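Local coordinates for protein glutathione peroxidase-like peroxiredoxin HYR1 (Saccharomyces cerevisiae, PDB 3CMI) that reduces hydroperoxides with electrons from thioredoxin and, as a sensor of hydroperoxide stress, oxidises and so activates the transcription factor YAP1, at residues E11-L15 against F27-G32; N39-K43 against F70-Q74; Y50-E54 against T154-S158; F117-S123 against V146-Y150. Numbering follows the deposited sequence.

Contact 1: E11-L15 against F27-G32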
loop_
_atom_site.group_PDB
_atom_site.type_symbol
_atom_site.label_atom_id
_atom_site.label_comp_id
_atom_site.label_asym_id
_atom_site.label_seq_id
_atom_site.Cartn_x
_atom_site.Cartn_y
_atom_site.Cartn_z
ATOM N N GLU A 11 -11.789 -6.018 -8.886
ATOM C CA GLU A 11 -11.399 -4.752 -9.513
ATOM C C GLU A 11 -9.939 -4.414 -9.202
ATOM O O GLU A 11 -9.281 -3.698 -9.961
ATOM C CB GLU A 11 -12.317 -3.618 -9.038
ATOM C CG GLU A 11 -12.314 -2.379 -9.938
ATOM C CD GLU A 11 -13.113 -1.213 -9.363
ATOM O OE1 GLU A 11 -12.586 -0.078 -9.373
ATOM O OE2 GLU A 11 -14.260 -1.422 -8.904
ATOM N N PHE A 12 -9.449 -4.943 -8.082
ATOM C CA PHE A 12 -8.069 -4.756 -7.642
ATOM C C PHE A 12 -7.040 -5.216 -8.679
ATOM O O PHE A 12 -6.030 -4.549 -8.893
ATOM C CB PHE A 12 -7.844 -5.491 -6.313
ATOM C CG PHE A 12 -6.453 -5.349 -5.763
ATOM C CD1 PHE A 12 -6.052 -4.166 -5.148
ATOM C CD2 PHE A 12 -5.547 -6.400 -5.856
ATOM C CE1 PHE A 12 -4.766 -4.033 -4.635
ATOM C CE2 PHE A 12 -4.260 -6.280 -5.350
ATOM C CZ PHE A 12 -3.864 -5.098 -4.738
ATOM N N TYR A 13 -7.297 -6.356 -9.316
ATOM C CA TYR A 13 -6.342 -6.929 -10.262
ATOM C C TYR A 13 -6.372 -6.232 -11.619
ATOM O O TYR A 13 -5.487 -6.449 -12.447
ATOM C CB TYR A 13 -6.554 -8.440 -10.414
ATOM C CG TYR A 13 -6.328 -9.229 -9.139
ATOM C CD1 TYR A 13 -5.197 -9.012 -8.349
ATOM C CD2 TYR A 13 -7.240 -10.200 -8.729
ATOM C CE1 TYR A 13 -4.984 -9.737 -7.178
ATOM C CE2 TYR A 13 -7.037 -10.931 -7.561
ATOM C CZ TYR A 13 -5.908 -10.693 -6.791
ATOM O OH TYR A 13 -5.702 -11.416 -5.638
ATOM N N LYS A 14 -7.386 -5.393 -11.827
ATOM C CA LYS A 14 -7.520 -4.584 -13.042
ATOM C C LYS A 14 -6.614 -3.349 -13.011
ATOM O O LYS A 14 -6.312 -2.767 -14.054
ATOM C CB LYS A 14 -8.977 -4.153 -13.239
ATOM C CG LYS A 14 -9.899 -5.234 -13.788
ATOM C CD LYS A 14 -11.352 -4.923 -13.449
ATOM C CE LYS A 14 -12.313 -5.933 -14.057
ATOM N NZ LYS A 14 -12.747 -5.538 -15.432
ATOM N N LEU A 15 -6.191 -2.963 -11.809
ATOM C CA LEU A 15 -5.328 -1.800 -11.591
ATOM C C LEU A 15 -3.946 -1.970 -12.211
ATOM O O LEU A 15 -3.339 -3.034 -12.107
ATOM C CB LEU A 15 -5.169 -1.544 -10.092
ATOM C CG LEU A 15 -6.104 -0.619 -9.298
ATOM C CD1 LEU A 15 -7.403 -0.232 -10.016
ATOM C CD2 LEU A 15 -6.384 -1.217 -7.907
ATOM N N PHE A 27 -1.513 -5.076 -11.513
ATOM C CA PHE A 27 -1.785 -5.725 -10.227
ATOM C C PHE A 27 -2.202 -7.192 -10.363
ATOM O O PHE A 27 -2.353 -7.887 -9.362
ATOM C CB PHE A 27 -2.847 -4.943 -9.446
ATOM C CG PHE A 27 -2.296 -3.812 -8.611
ATOM C CD1 PHE A 27 -1.038 -3.264 -8.863
ATOM C CD2 PHE A 27 -3.064 -3.265 -7.587
ATOM C CE1 PHE A 27 -0.548 -2.213 -8.087
ATOM C CE2 PHE A 27 -2.584 -2.211 -6.811
ATOM C CZ PHE A 27 -1.327 -1.686 -7.060
ATOM N N ASP A 28 -2.388 -7.671 -11.594
ATOM C CA ASP A 28 -2.727 -9.079 -11.796
ATOM C C ASP A 28 -1.570 -10.003 -11.390
ATOM O O ASP A 28 -1.793 -11.165 -11.047
ATOM C CB ASP A 28 -3.207 -9.356 -13.229
ATOM C CG ASP A 28 -2.107 -9.208 -14.262
ATOM O OD1 ASP A 28 -2.197 -9.874 -15.313
ATOM O OD2 ASP A 28 -1.158 -8.430 -14.033
ATOM N N GLN A 29 -0.346 -9.472 -11.408
ATOM C CA GLN A 29 0.835 -10.206 -10.930
ATOM C C GLN A 29 0.778 -10.426 -9.414
ATOM O O GLN A 29 1.551 -11.214 -8.861
ATOM C CB GLN A 29 2.127 -9.467 -11.309
ATOM C CG GLN A 29 2.406 -8.200 -10.485
ATOM C CD GLN A 29 3.543 -7.363 -11.054
ATOM O OE1 GLN A 29 3.315 -6.315 -11.673
ATOM N NE2 GLN A 29 4.772 -7.826 -10.855
ATOM N N LEU A 30 -0.147 -9.727 -8.761
ATOM C CA LEU A 30 -0.300 -9.765 -7.306
ATOM C C LEU A 30 -1.275 -10.847 -6.829
ATOM O O LEU A 30 -1.507 -10.981 -5.626
ATOM C CB LEU A 30 -0.756 -8.392 -6.798
ATOM C CG LEU A 30 0.253 -7.330 -6.332
ATOM C CD1 LEU A 30 1.588 -7.352 -7.086
ATOM C CD2 LEU A 30 -0.377 -5.948 -6.366
ATOM N N LYS A 31 -1.835 -11.605 -7.773
ATOM C CA LYS A 31 -2.808 -12.658 -7.471
ATOM C C LYS A 31 -2.196 -13.745 -6.593
ATOM O O LYS A 31 -1.117 -14.262 -6.894
ATOM C CB LYS A 31 -3.362 -13.275 -8.762
ATOM C CG LYS A 31 -4.328 -12.379 -9.529
ATOM C CD LYS A 31 -4.706 -12.977 -10.873
ATOM C CE LYS A 31 -5.617 -12.039 -11.655
ATOM N NZ LYS A 31 -5.827 -12.498 -13.064
ATOM N N GLY A 32 -2.889 -14.075 -5.507
ATOM C CA GLY A 32 -2.420 -15.081 -4.559
ATOM C C GLY A 32 -1.424 -14.540 -3.550
ATOM O O GLY A 32 -0.856 -15.298 -2.765
#
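Two loop segments pack together at the N-terminal edge of this thioredoxin-like fold, both ahead of the first modelled strand, 34-41. Residues 27-30 form a short 3-10 turn. In the other segment Lys14 N bonds back to Glu11 O at 3.2 Å. One backbone hydrogen bond joins the segments: Phe27 N donates to Leu15 O at 2.8 Å, nearly straight at 165°. Side chains do the rest. The CA-to-CB bond of Phe12 points sideways, but its t rotamer carries the ring inward until Phe12 CZ lies 3.5 Å from Phe27 CD2 and 3.9 Å from Leu30 CD2. Phe27 points toward residues 11-15. The two phenyl rings meet obliquely, with centroids 4.9 Å apart and planes at 48°. Leu15 CB reaches Phe27 CD2 at 3.7 Å. Phe117 of helix 113-121 packs on Phe12 and Leu15, and Ile37 of strand 34-41 packs on Phe12 and Phe27, so this cluster belongs to the core. Tyr13 is more exposed. Its m rotamer lays the ring along the backbone of the 3-10 turn. Tyr13 CD1 is 3.2 Å from Phe27 O, which sits at the ring edge. Lys31 is extended from chi2 onward and crosses the ring. Lys31 CG makes a CH-pi contact 3.4 Å from the Tyr13 ring centroid, only 4° off the ring normal.

Contact 2: N39-K43 against F70-Q74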
loop_
_atom_site.group_PDB
_atom_site.type_symbol
_atom_site.label_atom_id
_atom_site.label_comp_id
_atom_site.label_asym_id
_atom_site.label_seq_id
_atom_site.Cartn_x
_atom_site.Cartn_y
_atom_site.Cartn_z
ATOM N N ASN A 39 1.287 4.674 1.013
ATOM C CA ASN A 39 1.716 5.935 0.422
ATOM C C ASN A 39 2.943 6.439 1.166
ATOM O O ASN A 39 2.979 6.484 2.397
ATOM C CB ASN A 39 0.597 6.982 0.371
ATOM C CG ASN A 39 0.107 7.392 1.742
ATOM O OD1 ASN A 39 0.337 8.518 2.190
ATOM N ND2 ASN A 39 -0.587 6.487 2.412
ATOM N N VAL A 40 3.957 6.794 0.396
ATOM C CA VAL A 40 5.274 7.066 0.921
ATOM C C VAL A 40 5.627 8.536 0.710
ATOM O O VAL A 40 5.103 9.178 -0.198
ATOM C CB VAL A 40 6.279 6.076 0.271
ATOM C CG1 VAL A 40 7.574 6.748 -0.163
ATOM C CG2 VAL A 40 6.505 4.889 1.193
ATOM N N ALA A 41 6.486 9.067 1.573
ATOM C CA ALA A 41 6.875 10.471 1.508
ATOM C C ALA A 41 7.838 10.732 0.354
ATOM O O ALA A 41 8.870 10.065 0.227
ATOM C CB ALA A 41 7.482 10.915 2.821
ATOM N N SER A 42 7.487 11.706 -0.484
ATOM C CA SER A 42 8.319 12.101 -1.616
ATOM C C SER A 42 9.586 12.812 -1.139
ATOM O O SER A 42 10.641 12.693 -1.762
ATOM C CB SER A 42 7.527 12.995 -2.570
ATOM O OG SER A 42 8.233 13.207 -3.778
ATOM N N LYS A 43 9.468 13.541 -0.030
ATOM C CA LYS A 43 10.602 14.225 0.591
ATOM C C LYS A 43 11.359 13.303 1.549
ATOM O O LYS A 43 10.822 12.291 2.011
ATOM C CB LYS A 43 10.138 15.485 1.329
ATOM C CG LYS A 43 9.678 16.610 0.417
ATOM C CD LYS A 43 9.224 17.820 1.218
ATOM C CE LYS A 43 8.837 18.974 0.303
ATOM N NZ LYS A 43 8.366 20.158 1.073
ATOM N N PHE A 70 3.755 3.999 -2.816
ATOM C CA PHE A 70 3.387 5.112 -3.686
ATOM C C PHE A 70 3.928 6.437 -3.140
ATOM O O PHE A 70 3.405 6.963 -2.149
ATOM C CB PHE A 70 1.862 5.206 -3.840
ATOM C CG PHE A 70 1.259 4.150 -4.730
ATOM C CD1 PHE A 70 0.864 2.918 -4.207
ATOM C CD2 PHE A 70 1.055 4.399 -6.086
ATOM C CE1 PHE A 70 0.288 1.946 -5.027
ATOM C CE2 PHE A 70 0.482 3.437 -6.912
ATOM C CZ PHE A 70 0.097 2.208 -6.381
ATOM N N PRO A 71 4.992 6.973 -3.764
ATOM C CA PRO A 71 5.433 8.339 -3.489
ATOM C C PRO A 71 4.324 9.366 -3.710
ATOM O O PRO A 71 3.528 9.238 -4.644
ATOM C CB PRO A 71 6.556 8.557 -4.513
ATOM C CG PRO A 71 7.091 7.191 -4.760
ATOM C CD PRO A 71 5.884 6.297 -4.726
ATOM N N CYS A 72 4.287 10.371 -2.842
ATOM C CA CYS A 72 3.280 11.423 -2.887
ATOM C C CYS A 72 3.836 12.644 -2.172
ATOM O O CYS A 72 4.484 12.518 -1.131
ATOM C CB CYS A 72 1.993 10.948 -2.203
ATOM S SG CYS A 72 0.635 12.130 -2.227
ATOM N N ASN A 73 3.580 13.823 -2.729
ATOM C CA ASN A 73 4.090 15.068 -2.159
ATOM C C ASN A 73 3.009 15.960 -1.532
ATOM O O ASN A 73 3.240 17.141 -1.279
ATOM C CB ASN A 73 4.890 15.839 -3.218
ATOM C CG ASN A 73 5.793 16.900 -2.616
ATOM O OD1 ASN A 73 5.866 18.024 -3.119
ATOM N ND2 ASN A 73 6.481 16.554 -1.531
ATOM N N GLN A 74 1.844 15.381 -1.251
ATOM C CA GLN A 74 0.688 16.153 -0.765
ATOM C C GLN A 74 0.681 16.456 0.741
ATOM O O GLN A 74 -0.232 17.128 1.237
ATOM C CB GLN A 74 -0.621 15.462 -1.171
ATOM C CG GLN A 74 -0.995 15.661 -2.635
ATOM C CD GLN A 74 -2.245 14.904 -3.035
ATOM O OE1 GLN A 74 -2.318 13.690 -2.887
ATOM N NE2 GLN A 74 -3.230 15.621 -3.561
HETATM O O HOH W 1 6.766 14.177 0.663
#
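Strands 34-41 and 65-72 run parallel here. They are the two strands of a beta-alpha-beta unit with helix 47-60 between them, and they meet at their C-terminal ends. The local strand directions diverge by 49°, and the pairing loosens toward those ends. Asn39 pairs with Phe70 and Val40 with Pro71, with CA atoms 4.5 and 4.6 Å apart. The CA atoms of Ala41 and Cys72 are 5.8 Å apart, and their side chains diverge. The shortest bond, and the straightest at 174°, is Val40 N to Phe70 O at 2.6 Å. Phe70 O also receives a CA-H...O contact from Asn39 CA at 3.2 Å. Val40 O accepts a weak bond from Cys72 N at 3.0 Å, bent to 128°, and a CA-H...O contact from Pro71 CA at 3.4 Å. Pro71 has no backbone NH to give. Cys72 O accepts from Ser42 N at 3.2 Å. Beyond the strands, water 1 bridges the two loops. It accepts from Lys43 N at 2.9 Å and from Asn73 ND2 at 3.2 Å, and donates weakly to Cys72 O at 3.3 Å. The Gln74 side-chain amide bonds to the backbone of Val106 and Asn107. The next residue after Lys43 is the peroxidatic Cys44. Asn39 and Phe70 face Tyr115 of helix 113-121, whereas Val40 meets Tyr50 of helix 47-60 on the opposite face of the sheet.

Contact 3: Y50-E54 against T154-S158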
loop_
_atom_site.group_PDB
_atom_site.type_symbol
_atom_site.label_atom_id
_atom_site.label_comp_id
_atom_site.label_asym_id
_atom_site.label_seq_id
_atom_site.Cartn_x
_atom_site.Cartn_y
_atom_site.Cartn_z
ATOM N N TYR A 50 10.739 3.764 6.567
ATOM C CA TYR A 50 11.195 2.904 5.477
ATOM C C TYR A 50 11.924 1.661 5.983
ATOM O O TYR A 50 11.824 0.590 5.383
ATOM C CB TYR A 50 12.089 3.685 4.511
ATOM C CG TYR A 50 11.400 4.871 3.876
ATOM C CD1 TYR A 50 11.624 6.160 4.349
ATOM C CD2 TYR A 50 10.520 4.704 2.809
ATOM C CE1 TYR A 50 10.989 7.257 3.780
ATOM C CE2 TYR A 50 9.881 5.795 2.231
ATOM C CZ TYR A 50 10.120 7.068 2.723
ATOM O OH TYR A 50 9.497 8.156 2.161
ATOM N N LYS A 51 12.656 1.810 7.085
ATOM C CA LYS A 51 13.350 0.685 7.701
ATOM C C LYS A 51 12.366 -0.379 8.190
ATOM O O LYS A 51 12.583 -1.571 7.969
ATOM C CB LYS A 51 14.253 1.154 8.846
ATOM C CG LYS A 51 15.583 1.743 8.396
ATOM C CD LYS A 51 16.587 1.776 9.541
ATOM C CE LYS A 51 17.897 2.414 9.105
ATOM N NZ LYS A 51 18.968 2.276 10.134
ATOM N N GLU A 52 11.286 0.059 8.840
ATOM C CA GLU A 52 10.254 -0.853 9.338
ATOM C C GLU A 52 9.521 -1.582 8.207
ATOM O O GLU A 52 9.235 -2.774 8.320
ATOM C CB GLU A 52 9.258 -0.130 10.257
ATOM C CG GLU A 52 9.764 0.078 11.684
ATOM C CD GLU A 52 8.643 0.165 12.721
ATOM O OE1 GLU A 52 8.745 1.010 13.640
ATOM O OE2 GLU A 52 7.668 -0.616 12.630
ATOM N N LEU A 53 9.227 -0.862 7.123
ATOM C CA LEU A 53 8.583 -1.450 5.949
ATOM C C LEU A 53 9.479 -2.488 5.290
ATOM O O LEU A 53 9.024 -3.583 4.956
ATOM C CB LEU A 53 8.206 -0.367 4.934
ATOM C CG LEU A 53 7.052 0.567 5.305
ATOM C CD1 LEU A 53 7.078 1.796 4.417
ATOM C CD2 LEU A 53 5.704 -0.147 5.232
ATOM N N GLU A 54 10.751 -2.134 5.111
ATOM C CA GLU A 54 11.750 -3.029 4.531
ATOM C C GLU A 54 11.917 -4.305 5.359
ATOM O O GLU A 54 12.046 -5.396 4.799
ATOM C CB GLU A 54 13.088 -2.300 4.364
ATOM C CG GLU A 54 14.212 -3.107 3.685
ATOM C CD GLU A 54 13.911 -3.510 2.243
ATOM O OE1 GLU A 54 14.688 -4.312 1.694
ATOM O OE2 GLU A 54 12.914 -3.041 1.652
ATOM N N THR A 154 0.218 3.795 12.905
ATOM C CA THR A 154 0.365 2.378 13.233
ATOM C C THR A 154 1.603 1.855 12.526
ATOM O O THR A 154 1.722 1.956 11.304
ATOM C CB THR A 154 -0.897 1.494 12.941
ATOM O OG1 THR A 154 -0.618 0.530 11.921
ATOM C CG2 THR A 154 -2.090 2.314 12.571
ATOM N N LYS A 155 2.530 1.327 13.317
ATOM C CA LYS A 155 3.821 0.882 12.812
ATOM C C LYS A 155 3.659 -0.406 12.002
ATOM O O LYS A 155 2.822 -1.244 12.339
ATOM C CB LYS A 155 4.819 0.708 13.960
ATOM C CG LYS A 155 4.757 1.824 15.006
ATOM C CD LYS A 155 6.133 2.423 15.315
ATOM C CE LYS A 155 6.498 3.529 14.311
ATOM N NZ LYS A 155 7.753 4.257 14.678
ATOM N N PRO A 156 4.431 -0.547 10.904
ATOM C CA PRO A 156 4.331 -1.729 10.047
ATOM C C PRO A 156 4.468 -3.042 10.816
ATOM O O PRO A 156 3.735 -3.993 10.540
ATOM C CB PRO A 156 5.497 -1.546 9.065
ATOM C CG PRO A 156 5.670 -0.078 8.984
ATOM C CD PRO A 156 5.427 0.410 10.387
ATOM N N SER A 157 5.385 -3.083 11.781
ATOM C CA SER A 157 5.598 -4.262 12.625
ATOM C C SER A 157 4.326 -4.718 13.354
ATOM O O SER A 157 4.126 -5.915 13.578
ATOM C CB SER A 157 6.715 -3.989 13.636
ATOM O OG SER A 157 6.404 -2.867 14.451
ATOM N N SER A 158 3.467 -3.764 13.712
ATOM C CA SER A 158 2.209 -4.055 14.412
ATOM C C SER A 158 1.202 -4.855 13.571
ATOM O O SER A 158 0.242 -5.421 14.107
ATOM C CB SER A 158 1.574 -2.753 14.896
ATOM O OG SER A 158 2.316 -2.214 15.978
#
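Glu52 and Pro156 bury the largest areas in this small contact, 95 and 65 Å². Glu52 points from helix 47-60 toward the loop that follows strand 146-150. Its carboxylate meets three consecutive residues. Glu52 OE1 forms a long salt bridge with Lys155 NZ at 3.6 Å. The aliphatic part of that lysine is also close, with Lys155 CD 3.4 Å from Glu52 OE1. Glu52 OE2 accepts a hydrogen bond from Ser157 OG at 3.2 Å and a weak one from Ser157 N at 3.5 Å. The p rotamer of Ser157 brings its hydroxyl to the same oxygen as its backbone NH. Pro156 lies between these polar groups and the core. Pro156 CD is 3.3 Å from Glu52 OE2, and Pro156 CG is 3.8 Å from Leu53 CD2. Leu53 is the third residue, with 26 Å² buried. It also packs on Leu36 of strand 34-41 and on Phe98. Pro156 begins a 3-10 turn, and Ser157 O accepts a hydrogen bond from Ser160 OG. The contact thus joins helix 47-60 to the turn leading into helix 160-167, two helices of the thioredoxin-like fold.

Contact 4: F117-S123 against V146-Y150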
loop_
_atom_site.group_PDB
_atom_site.type_symbol
_atom_site.label_atom_id
_atom_site.label_comp_id
_atom_site.label_asym_id
_atom_site.label_seq_id
_atom_site.Cartn_x
_atom_site.Cartn_y
_atom_site.Cartn_z
ATOM N N PHE A 117 -9.951 3.300 -5.864
ATOM C CA PHE A 117 -10.433 1.956 -5.543
ATOM C C PHE A 117 -10.289 1.605 -4.063
ATOM O O PHE A 117 -11.231 1.094 -3.454
ATOM C CB PHE A 117 -9.746 0.885 -6.402
ATOM C CG PHE A 117 -9.977 -0.517 -5.904
ATOM C CD1 PHE A 117 -11.198 -1.158 -6.124
ATOM C CD2 PHE A 117 -8.992 -1.182 -5.184
ATOM C CE1 PHE A 117 -11.422 -2.449 -5.650
ATOM C CE2 PHE A 117 -9.207 -2.471 -4.701
ATOM C CZ PHE A 117 -10.421 -3.106 -4.939
ATOM N N LEU A 118 -9.111 1.863 -3.495
ATOM C CA LEU A 118 -8.852 1.526 -2.097
ATOM C C LEU A 118 -9.832 2.215 -1.157
ATOM O O LEU A 118 -10.434 1.562 -0.304
ATOM C CB LEU A 118 -7.397 1.817 -1.707
ATOM C CG LEU A 118 -6.336 0.885 -2.323
ATOM C CD1 LEU A 118 -4.918 1.360 -1.994
ATOM C CD2 LEU A 118 -6.531 -0.573 -1.896
ATOM N N LYS A 119 -10.025 3.518 -1.341
ATOM C CA LYS A 119 -10.943 4.292 -0.495
ATOM C C LYS A 119 -12.406 3.859 -0.613
ATOM O O LYS A 119 -13.166 3.982 0.350
ATOM C CB LYS A 119 -10.779 5.790 -0.753
ATOM C CG LYS A 119 -9.631 6.400 0.040
ATOM C CD LYS A 119 -8.748 7.304 -0.807
ATOM C CE LYS A 119 -9.350 8.662 -1.006
ATOM N NZ LYS A 119 -8.427 9.600 -1.712
ATOM N N SER A 120 -12.793 3.344 -1.783
ATOM C CA SER A 120 -14.152 2.828 -1.996
ATOM C C SER A 120 -14.410 1.548 -1.200
ATOM O O SER A 120 -15.561 1.224 -0.892
ATOM C CB SER A 120 -14.419 2.573 -3.478
ATOM O OG SER A 120 -13.794 1.374 -3.913
ATOM N N GLN A 121 -13.336 0.824 -0.881
ATOM C CA GLN A 121 -13.432 -0.416 -0.109
ATOM C C GLN A 121 -13.316 -0.170 1.390
ATOM O O GLN A 121 -13.972 -0.852 2.191
ATOM C CB GLN A 121 -12.356 -1.422 -0.547
ATOM C CG GLN A 121 -12.378 -1.791 -2.030
ATOM C CD GLN A 121 -13.725 -2.310 -2.486
ATOM O OE1 GLN A 121 -14.416 -1.660 -3.266
ATOM N NE2 GLN A 121 -14.117 -3.472 -1.983
ATOM N N LYS A 122 -12.472 0.788 1.773
ATOM C CA LYS A 122 -12.226 1.050 3.192
ATOM C C LYS A 122 -12.114 2.549 3.495
ATOM O O LYS A 122 -11.095 3.179 3.226
ATOM C CB LYS A 122 -10.989 0.272 3.678
ATOM C CG LYS A 122 -11.226 -0.623 4.915
ATOM C CD LYS A 122 -12.074 -1.871 4.588
ATOM C CE LYS A 122 -12.256 -2.766 5.799
ATOM N NZ LYS A 122 -13.358 -3.776 5.644
ATOM N N SER A 123 -13.196 3.108 4.027
ATOM C CA SER A 123 -13.238 4.483 4.526
ATOM C C SER A 123 -14.217 4.523 5.687
ATOM O O SER A 123 -15.099 3.669 5.779
ATOM C CB SER A 123 -13.713 5.447 3.433
ATOM O OG SER A 123 -12.669 5.780 2.541
ATOM N N VAL A 146 -9.782 -5.952 -0.106
ATOM C CA VAL A 146 -9.173 -5.094 0.905
ATOM C C VAL A 146 -9.652 -5.519 2.298
ATOM O O VAL A 146 -10.855 -5.541 2.577
ATOM C CB VAL A 146 -9.457 -3.596 0.649
ATOM C CG1 VAL A 146 -8.671 -2.732 1.626
ATOM C CG2 VAL A 146 -9.112 -3.214 -0.800
ATOM N N TYR A 147 -8.694 -5.877 3.149
ATOM C CA TYR A 147 -8.980 -6.381 4.490
ATOM C C TYR A 147 -9.191 -5.249 5.492
ATOM O O TYR A 147 -10.144 -5.278 6.277
ATOM C CB TYR A 147 -7.856 -7.310 4.967
ATOM C CG TYR A 147 -8.079 -7.879 6.353
ATOM C CD1 TYR A 147 -7.408 -7.354 7.460
ATOM C CD2 TYR A 147 -8.969 -8.935 6.561
ATOM C CE1 TYR A 147 -7.615 -7.868 8.737
ATOM C CE2 TYR A 147 -9.181 -9.460 7.841
ATOM C CZ TYR A 147 -8.499 -8.919 8.921
ATOM O OH TYR A 147 -8.698 -9.429 10.186
ATOM N N GLU A 148 -8.292 -4.265 5.467
ATOM C CA GLU A 148 -8.329 -3.157 6.419
ATOM C C GLU A 148 -7.406 -2.005 6.027
ATOM O O GLU A 148 -6.383 -2.197 5.358
ATOM C CB GLU A 148 -7.986 -3.653 7.837
ATOM C CG GLU A 148 -8.251 -2.658 8.977
ATOM C CD GLU A 148 -9.671 -2.105 8.982
ATOM O OE1 GLU A 148 -10.491 -2.626 9.757
ATOM O OE2 GLU A 148 -9.968 -1.162 8.205
ATOM N N ARG A 149 -7.800 -0.810 6.458
ATOM C CA ARG A 149 -7.032 0.416 6.306
ATOM C C ARG A 149 -6.482 0.836 7.676
ATOM O O ARG A 149 -7.206 0.831 8.677
ATOM C CB ARG A 149 -7.947 1.494 5.731
ATOM C CG ARG A 149 -7.332 2.858 5.498
ATOM C CD ARG A 149 -8.439 3.810 5.056
ATOM N NE ARG A 149 -7.973 5.170 4.831
ATOM C CZ ARG A 149 -8.639 6.082 4.130
ATOM N NH1 ARG A 149 -9.797 5.778 3.559
ATOM N NH2 ARG A 149 -8.140 7.303 3.992
ATOM N N TYR A 150 -5.203 1.194 7.714
ATOM C CA TYR A 150 -4.534 1.563 8.962
ATOM C C TYR A 150 -3.962 2.964 8.860
ATOM O O TYR A 150 -3.503 3.377 7.797
ATOM C CB TYR A 150 -3.413 0.574 9.280
ATOM C CG TYR A 150 -3.875 -0.862 9.341
ATOM C CD1 TYR A 150 -3.835 -1.675 8.207
ATOM C CD2 TYR A 150 -4.367 -1.405 10.532
ATOM C CE1 TYR A 150 -4.268 -2.994 8.260
ATOM C CE2 TYR A 150 -4.802 -2.724 10.594
ATOM C CZ TYR A 150 -4.748 -3.510 9.455
ATOM O OH TYR A 150 -5.176 -4.813 9.505
#
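Strand 146-150 crosses the end of helix 113-121 almost at right angles, at 85°, with the local axes 9.4 Å apart. Val146 comes first and fills the apolar end. Val146 CG2 lies 3.7 Å from Gln121 CB, 3.9 Å from Leu118 CD2 and 4.0 Å from Phe117 CE2. The CA-to-CB bond of Tyr147 points away, and its side chain packs on helix 160-167, but Tyr147 O is 3.3 Å from Lys122 CE. Glu148 also points away. Its carboxylate folds back, so that Glu148 OE2 accepts from Arg149 N at 2.8 Å and touches Lys122 CG at 3.6 Å. Opposite Leu139 of strand 137-140, the strand carries a classic beta bulge at Tyr147 and Glu148. Arg149 then turns toward the helix end. Arg149 NH1 donates to Lys122 O at 2.9 Å, while Arg149 NH2 binds Arg129 O and forms a salt bridge with Glu136. This is a helix packed across the edge strand of a mixed sheet, in the thioredoxin-like fold of glutathione peroxidases.

How the contacts relate
Contact 2 lies nearest the active site: the side chain of Lys43 is about 5 Å from that of Cys44. Contacts 1, 3 and 4 lie away from it. Contacts 1 and 2 have centres about 22 Å apart, yet Phe27 CZ meets Phe70 CZ at 4.2 Å. Phe117 links contact 4 to contact 1, with Phe117 CE2 3.6 Å from Phe12 CD1. Helix 47-60, part of contact 3, connects the two strands of contact 2, and Tyr50 OH lies 2.8 Å from Ala41 O. Contacts 2 and 4 reach the same sheet through its two outermost strands. In sequence, contact 4 is nested inside the loop closed by contact 3.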